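Local coordinates for Non-structural protein (Porcine reproductive and respiratory syndrome virus, PDB 3IFU) that is the arterivirus leader protease Nsp1alpha, a zinc-binding papain-like cysteine protease that probably suppresses host interferon-beta production, at residues 78-83 with 138-143; 86-91 with 119-124; 109-114 with 174-179. All coordinates share one frame; numbering follows the deposited sequence.

Interaction 1 of 3, residues 78-83 with 138-143; sequences LSAIFP and VGVYAN
Pro83 and Gly139 bring the two backbones closest, their CA atoms 5.4 Å apart, and Ala80 lies 5.9 Å from Val140, CA to CA. The beginning of helix 81-87 thus approaches the start of strand 140-142. The segments are joined by packing of apolar groups, a junction suited to residues that offer hydrocarbon and little else. Val140, a beta-branched residue, meets two partners from the strand, its two methyls dividing between them. With CG1 anti to the backbone N (chi1 -178°), that methyl meets Ala80 CB at 4.0 Å, while CG2, anti to the carbonyl carbon, comes within 3.6 Å of Pro83 CB. Helix 81-87 is here laid against the four-stranded antiparallel sheet of the papain-like protease domain, and backbone hydrogen bonds tie Val140 to Leu159 and Tyr141 to Ser148 on the strands flanking 140-142. Pro83 fits the first turn of a helix, where its missing N-H costs nothing, and its ring also abuts the peptide of Gly139, with CB 3.6 Å from Gly139 O. The small methyl of Ala80 allows the turn to come near the strand, and it touches Val147 and Leu111 as well. Further along, Phe82 CE2 reaches Val138 CG1 at 4.2 Å, the two side chains crossing at about a right angle. The side chain of Phe82 also packs on Met98 of helix 94-108 and on Gly137 of the second subunit. Val138 packs on Val138 of that second subunit.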
# COMPACT_ATOMS: atom_id res chain seq x y z
N LEU A 78 7.85 -9.87 -10.60
CA LEU A 78 6.42 -10.16 -10.52
C LEU A 78 5.85 -9.38 -9.34
O LEU A 78 4.64 -9.12 -9.26
CB LEU A 78 6.18 -11.66 -10.32
CG LEU A 78 6.23 -12.55 -11.56
CD1 LEU A 78 6.09 -14.00 -11.14
CD2 LEU A 78 5.11 -12.17 -12.50
N SER A 79 6.74 -9.02 -8.43
CA SER A 79 6.40 -8.28 -7.23
C SER A 79 6.37 -6.76 -7.47
O SER A 79 5.83 -6.02 -6.66
CB SER A 79 7.42 -8.64 -6.14
OG SER A 79 7.28 -7.82 -5.01
N ALA A 80 6.94 -6.30 -8.58
CA ALA A 80 6.97 -4.87 -8.88
C ALA A 80 5.82 -4.41 -9.77
O ALA A 80 5.57 -3.20 -9.90
CB ALA A 80 8.30 -4.50 -9.51
N ILE A 81 5.10 -5.36 -10.37
CA ILE A 81 3.99 -5.03 -11.26
C ILE A 81 2.90 -4.14 -10.64
O ILE A 81 2.57 -3.08 -11.20
CB ILE A 81 3.35 -6.32 -11.84
CG1 ILE A 81 4.42 -7.14 -12.57
CG2 ILE A 81 2.23 -5.95 -12.81
CD1 ILE A 81 3.89 -8.27 -13.39
N PHE A 82 2.36 -4.54 -9.49
CA PHE A 82 1.32 -3.75 -8.84
C PHE A 82 1.77 -2.36 -8.38
O PHE A 82 1.11 -1.36 -8.68
CB PHE A 82 0.73 -4.51 -7.65
CG PHE A 82 -0.34 -3.75 -6.93
CD1 PHE A 82 -1.58 -3.54 -7.52
CD2 PHE A 82 -0.08 -3.17 -5.69
CE1 PHE A 82 -2.55 -2.75 -6.90
CE2 PHE A 82 -1.04 -2.39 -5.06
CZ PHE A 82 -2.28 -2.17 -5.67
N PRO A 83 2.89 -2.26 -7.63
CA PRO A 83 3.35 -0.94 -7.17
C PRO A 83 3.59 0.06 -8.31
O PRO A 83 3.23 1.23 -8.20
CB PRO A 83 4.63 -1.26 -6.41
CG PRO A 83 4.33 -2.60 -5.86
CD PRO A 83 3.71 -3.32 -7.02
N VAL A 138 2.59 1.92 -0.75
CA VAL A 138 3.13 1.08 -1.80
C VAL A 138 4.46 1.56 -2.36
O VAL A 138 4.75 2.76 -2.41
CB VAL A 138 2.13 0.97 -2.96
CG1 VAL A 138 0.84 0.32 -2.49
CG2 VAL A 138 1.85 2.36 -3.51
N GLY A 139 5.29 0.61 -2.79
CA GLY A 139 6.57 0.98 -3.35
C GLY A 139 7.35 -0.22 -3.86
O GLY A 139 6.95 -1.37 -3.68
N VAL A 140 8.45 0.07 -4.52
CA VAL A 140 9.30 -0.98 -5.03
C VAL A 140 10.63 -0.81 -4.32
O VAL A 140 11.28 0.21 -4.45
CB VAL A 140 9.50 -0.87 -6.56
CG1 VAL A 140 10.36 -2.02 -7.07
CG2 VAL A 140 8.15 -0.88 -7.26
N TYR A 141 11.00 -1.82 -3.54
CA TYR A 141 12.26 -1.79 -2.82
C TYR A 141 13.24 -2.52 -3.69
O TYR A 141 12.86 -3.47 -4.37
CB TYR A 141 12.09 -2.48 -1.47
CG TYR A 141 11.20 -1.68 -0.56
CD1 TYR A 141 11.74 -0.85 0.42
CD2 TYR A 141 9.81 -1.68 -0.74
CE1 TYR A 141 10.92 -0.03 1.19
CE2 TYR A 141 8.99 -0.87 0.03
CZ TYR A 141 9.55 -0.04 1.00
OH TYR A 141 8.75 0.79 1.75
N ALA A 142 14.50 -2.09 -3.69
CA ALA A 142 15.47 -2.74 -4.55
C ALA A 142 16.92 -2.51 -4.19
O ALA A 142 17.25 -1.71 -3.32
CB ALA A 142 15.23 -2.27 -5.99
N ASN A 143 17.77 -3.25 -4.88
CA ASN A 143 19.22 -3.14 -4.77
C ASN A 143 19.70 -3.35 -6.20
O ASN A 143 18.93 -3.14 -7.13
CB ASN A 143 19.82 -4.15 -3.76
CG ASN A 143 19.57 -5.61 -4.12
OD1 ASN A 143 19.77 -6.49 -3.28
ND2 ASN A 143 19.14 -5.87 -5.34

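Interaction 2 of 3, residues 86-91 with 119-124; sequences RMTSGN and LQVYER
The one hydrogen bond between the segments is weak: Arg124 NH1 gives it to Thr88 O at 3.1 Å, with an N-H...O angle of only 135°. The oxygen lies at the edge of the guanidinium, near its plane. An arginine suits the place because its long chain, extended from CG to NE, carries the guanidinium to Thr88 O. Thr88 lies where helix 81-87 gives way to a loop and is buried; its OG1 is 4.2 Å from Val121 CG2. Within 86-91, the guanidinium of Arg86 reaches forward to the loop, where NH2 gives a weak hydrogen bond to Gly90 O at 3.1 Å. In the other segment, Gln120 takes positive phi in the Schellman motif that ends helix 113-118, and the following turn is tied by Arg124 N to Gln120 O at 3.1 Å. The contact therefore joins the C-terminal end of helix 81-87 to the loop between helix 113-118 and strand 127-130. Arg97 of helix 94-108 touches Thr88, gives a weak hydrogen bond to Leu119 O through NH2 and brings its like charge close to Arg124, while Ile84 of helix 81-87 packs on Leu119 and Val121.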
# COMPACT_ATOMS: atom_id res chain seq x y z
N ARG A 86 0.13 1.08 -9.65
CA ARG A 86 -0.63 1.96 -8.76
C ARG A 86 -0.08 3.38 -8.68
O ARG A 86 -0.85 4.34 -8.69
CB ARG A 86 -0.71 1.43 -7.33
CG ARG A 86 -1.79 2.15 -6.53
CD ARG A 86 -3.14 1.49 -6.79
NE ARG A 86 -4.27 2.39 -7.03
CZ ARG A 86 -4.31 3.30 -8.00
NH1 ARG A 86 -3.28 3.47 -8.82
NH2 ARG A 86 -5.42 4.01 -8.19
N MET A 87 1.23 3.50 -8.57
CA MET A 87 1.88 4.80 -8.47
C MET A 87 1.88 5.53 -9.81
O MET A 87 2.13 6.73 -9.87
CB MET A 87 3.32 4.64 -7.99
CG MET A 87 3.47 3.75 -6.77
SD MET A 87 5.12 3.75 -6.06
CE MET A 87 5.97 2.61 -7.11
N THR A 88 1.57 4.81 -10.87
CA THR A 88 1.58 5.36 -12.21
C THR A 88 0.20 5.59 -12.85
O THR A 88 0.09 5.95 -14.02
CB THR A 88 2.50 4.45 -13.11
OG1 THR A 88 3.87 4.78 -12.87
CG2 THR A 88 2.23 4.64 -14.54
N SER A 89 -0.87 5.43 -12.06
CA SER A 89 -2.22 5.64 -12.57
C SER A 89 -3.12 6.32 -11.55
O SER A 89 -2.73 6.53 -10.40
CB SER A 89 -2.85 4.30 -12.97
OG SER A 89 -2.92 3.42 -11.86
N GLY A 90 -4.33 6.66 -11.98
CA GLY A 90 -5.29 7.30 -11.09
C GLY A 90 -6.42 6.33 -10.76
O GLY A 90 -6.28 5.13 -10.99
N ASN A 91 -7.53 6.85 -10.25
CA ASN A 91 -8.68 6.01 -9.89
C ASN A 91 -9.36 5.41 -11.12
O ASN A 91 -9.55 4.19 -11.20
CB ASN A 91 -9.69 6.80 -9.06
CG ASN A 91 -9.42 6.71 -7.57
OD1 ASN A 91 -8.30 6.92 -7.11
ND2 ASN A 91 -10.46 6.40 -6.80
N LEU A 119 7.67 2.57 -19.50
CA LEU A 119 6.52 2.72 -18.62
C LEU A 119 6.41 4.14 -18.05
O LEU A 119 5.50 4.43 -17.27
CB LEU A 119 6.60 1.71 -17.47
CG LEU A 119 6.41 0.24 -17.85
CD1 LEU A 119 6.45 -0.60 -16.60
CD2 LEU A 119 5.08 0.06 -18.57
N GLN A 120 7.34 5.01 -18.44
CA GLN A 120 7.34 6.40 -17.99
C GLN A 120 7.10 6.53 -16.50
O GLN A 120 6.31 7.36 -16.05
CB GLN A 120 6.26 7.18 -18.73
CG GLN A 120 6.55 7.39 -20.18
CD GLN A 120 5.31 7.79 -20.94
OE1 GLN A 120 5.39 8.28 -22.07
NE2 GLN A 120 4.14 7.57 -20.33
N VAL A 121 7.79 5.69 -15.74
CA VAL A 121 7.66 5.70 -14.29
C VAL A 121 8.08 7.05 -13.71
O VAL A 121 7.40 7.60 -12.83
CB VAL A 121 8.50 4.56 -13.69
CG1 VAL A 121 8.86 4.85 -12.25
CG2 VAL A 121 7.72 3.27 -13.80
N TYR A 122 9.18 7.60 -14.21
CA TYR A 122 9.67 8.88 -13.72
C TYR A 122 8.78 10.07 -14.11
O TYR A 122 8.44 10.91 -13.27
CB TYR A 122 11.10 9.12 -14.21
CG TYR A 122 11.74 10.34 -13.60
CD1 TYR A 122 12.53 10.24 -12.46
CD2 TYR A 122 11.52 11.61 -14.14
CE1 TYR A 122 13.08 11.38 -11.86
CE2 TYR A 122 12.06 12.75 -13.55
CZ TYR A 122 12.84 12.63 -12.41
OH TYR A 122 13.35 13.77 -11.83
N GLU A 123 8.40 10.15 -15.38
CA GLU A 123 7.58 11.28 -15.82
C GLU A 123 6.24 11.28 -15.10
O GLU A 123 5.62 12.34 -14.94
CB GLU A 123 7.37 11.25 -17.34
CG GLU A 123 6.07 10.57 -17.79
CD GLU A 123 5.19 11.46 -18.68
OE1 GLU A 123 5.69 11.93 -19.73
OE2 GLU A 123 4.00 11.68 -18.35
N ARG A 124 5.79 10.11 -14.65
CA ARG A 124 4.52 10.02 -13.96
C ARG A 124 4.57 10.30 -12.46
O ARG A 124 3.55 10.22 -11.77
CB ARG A 124 3.87 8.66 -14.23
CG ARG A 124 3.24 8.56 -15.63
CD ARG A 124 3.06 7.12 -16.06
NE ARG A 124 2.57 7.00 -17.43
CZ ARG A 124 1.29 6.98 -17.79
NH1 ARG A 124 0.33 7.06 -16.88
NH2 ARG A 124 0.97 6.86 -19.07

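Interaction 3 of 3, residues 109-114 with 174-179; sequences GQLTPT and CPFECA
Phe176 has CG between its backbone N and carbonyl carbon (chi1 53°), and Leu111 has CG anti to the backbone N (chi1 -157°); the two side chains meet with Leu111 CG 4.0 Å from Phe176 CZ. The ring is sandwiched within its own segment: Ala179 CB lies over the centre of one face, 3.8 Å above the plane, and Cys174 SG lies over the opposite face, offset toward the rim. A flat aromatic suits this slot, and the single methyl of Ala179 is small enough to rest on the ring while CB also meets Leu111 CB. Leu111 and Ala179 form one antiparallel hydrogen-bonded bridge. Leu111 N reaches Ala179 O and Ala179 N reaches Leu111 O, both at 3.1 Å. Beyond the bridge Thr112 continues the pairing through its side chain: Thr112 OG1 donates to Glu177 O at 2.8 Å, tilted 22° from the carbonyl plane. Although Thr112 stands at the N-cap of helix 113-118, its hydroxyl thus serves the C-terminal segment. Pro113, needing no N-H in the first turn, puts CG 3.6 Å from Cys174 SG, and CG also rests near Phe176 O. At the other end Gln110 OE1 approaches Cys178 SG at 3.4 Å. The bridge fastens the tail just before Met180, which with Cys70, Cys76 and His146 makes a zinc site; the side chain of Ala179 lies about 6 Å from the zinc ion. Leu116 of helix 113-118 touches Leu111, Cys174 and Phe176, and Val147 of strand 147-148 packs on Leu111, Phe176 and Ala179.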
# COMPACT_ATOMS: atom_id res chain seq x y z
N GLY A 109 10.61 -9.97 -19.47
CA GLY A 109 11.03 -11.05 -18.59
C GLY A 109 12.02 -10.62 -17.52
O GLY A 109 12.79 -11.44 -16.99
N GLN A 110 12.01 -9.33 -17.22
CA GLN A 110 12.91 -8.76 -16.23
C GLN A 110 12.58 -7.28 -16.09
O GLN A 110 11.84 -6.73 -16.90
CB GLN A 110 14.36 -8.92 -16.68
CG GLN A 110 14.63 -8.39 -18.09
CD GLN A 110 16.10 -8.51 -18.50
OE1 GLN A 110 16.72 -9.58 -18.36
NE2 GLN A 110 16.66 -7.42 -19.02
N LEU A 111 13.12 -6.64 -15.06
CA LEU A 111 12.88 -5.22 -14.85
C LEU A 111 14.19 -4.52 -15.18
O LEU A 111 15.26 -4.95 -14.74
CB LEU A 111 12.47 -4.96 -13.39
CG LEU A 111 11.67 -3.68 -13.08
CD1 LEU A 111 10.63 -3.38 -14.18
CD2 LEU A 111 10.97 -3.88 -11.74
N THR A 112 14.11 -3.45 -15.96
CA THR A 112 15.31 -2.75 -16.35
C THR A 112 15.07 -1.25 -16.54
O THR A 112 13.92 -0.82 -16.69
CB THR A 112 15.83 -3.35 -17.67
OG1 THR A 112 17.16 -2.90 -17.90
CG2 THR A 112 14.95 -2.92 -18.83
N PRO A 113 16.14 -0.44 -16.52
CA PRO A 113 15.96 1.01 -16.70
C PRO A 113 15.17 1.32 -17.96
O PRO A 113 14.38 2.27 -18.01
CB PRO A 113 17.39 1.53 -16.78
CG PRO A 113 18.12 0.60 -15.87
CD PRO A 113 17.55 -0.75 -16.25
N THR A 114 15.38 0.50 -18.99
CA THR A 114 14.70 0.69 -20.25
C THR A 114 13.20 0.38 -20.13
O THR A 114 12.38 1.10 -20.70
CB THR A 114 15.35 -0.20 -21.34
OG1 THR A 114 16.62 0.36 -21.69
CG2 THR A 114 14.47 -0.28 -22.57
N CYS A 174 19.01 4.42 -11.47
CA CYS A 174 18.24 3.19 -11.30
C CYS A 174 19.15 2.25 -10.51
O CYS A 174 20.25 1.94 -10.95
CB CYS A 174 17.89 2.57 -12.65
SG CYS A 174 16.82 1.10 -12.54
N PRO A 175 18.70 1.78 -9.34
CA PRO A 175 19.48 0.87 -8.50
C PRO A 175 20.03 -0.37 -9.20
O PRO A 175 21.03 -0.93 -8.78
CB PRO A 175 18.51 0.51 -7.38
CG PRO A 175 17.66 1.74 -7.27
CD PRO A 175 17.39 2.07 -8.72
N PHE A 176 19.37 -0.78 -10.27
CA PHE A 176 19.76 -2.00 -10.97
C PHE A 176 19.82 -1.86 -12.49
O PHE A 176 19.34 -0.88 -13.07
CB PHE A 176 18.79 -3.11 -10.61
CG PHE A 176 17.35 -2.73 -10.83
CD1 PHE A 176 16.79 -2.77 -12.10
CD2 PHE A 176 16.56 -2.29 -9.77
CE1 PHE A 176 15.47 -2.37 -12.31
CE2 PHE A 176 15.25 -1.89 -9.97
CZ PHE A 176 14.70 -1.93 -11.24
N GLU A 177 20.40 -2.88 -13.12
CA GLU A 177 20.52 -2.95 -14.57
C GLU A 177 19.60 -4.07 -15.02
O GLU A 177 18.99 -4.02 -16.08
CB GLU A 177 21.95 -3.30 -14.96
CG GLU A 177 22.95 -2.19 -14.71
CD GLU A 177 22.70 -1.02 -15.63
OE1 GLU A 177 21.74 -0.26 -15.39
OE2 GLU A 177 23.47 -0.88 -16.60
N CYS A 178 19.50 -5.09 -14.18
CA CYS A 178 18.66 -6.23 -14.47
C CYS A 178 18.20 -6.88 -13.17
O CYS A 178 18.94 -7.63 -12.54
CB CYS A 178 19.41 -7.24 -15.33
SG CYS A 178 18.52 -8.77 -15.62
N ALA A 179 16.97 -6.57 -12.77
CA ALA A 179 16.41 -7.15 -11.57
C ALA A 179 15.60 -8.35 -12.03
O ALA A 179 14.68 -8.22 -12.85
CB ALA A 179 15.53 -6.14 -10.85

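In the fold
Interactions 1 and 2 both use helix 81-87, interaction 1 toward its beginning and interaction 2 toward its C-terminal end, with centres 13 Å apart; Met87 packs against Val138, Gly139 and Val140, joining the two. Along the chain interaction 2 is nested inside the loop closed by interaction 1, whereas interaction 3 crosses both, bringing the C-terminal tail back to the start of helix 113-118. Its centre is 12 Å from that of interaction 1, which it touches through Ala142 on Phe176, and 17 Å from that of interaction 2. Together they join helices, sheet and C-terminal tail of the papain-like protease part, with the second subunit at interactions 1 and 2 and zinc beside interaction 3.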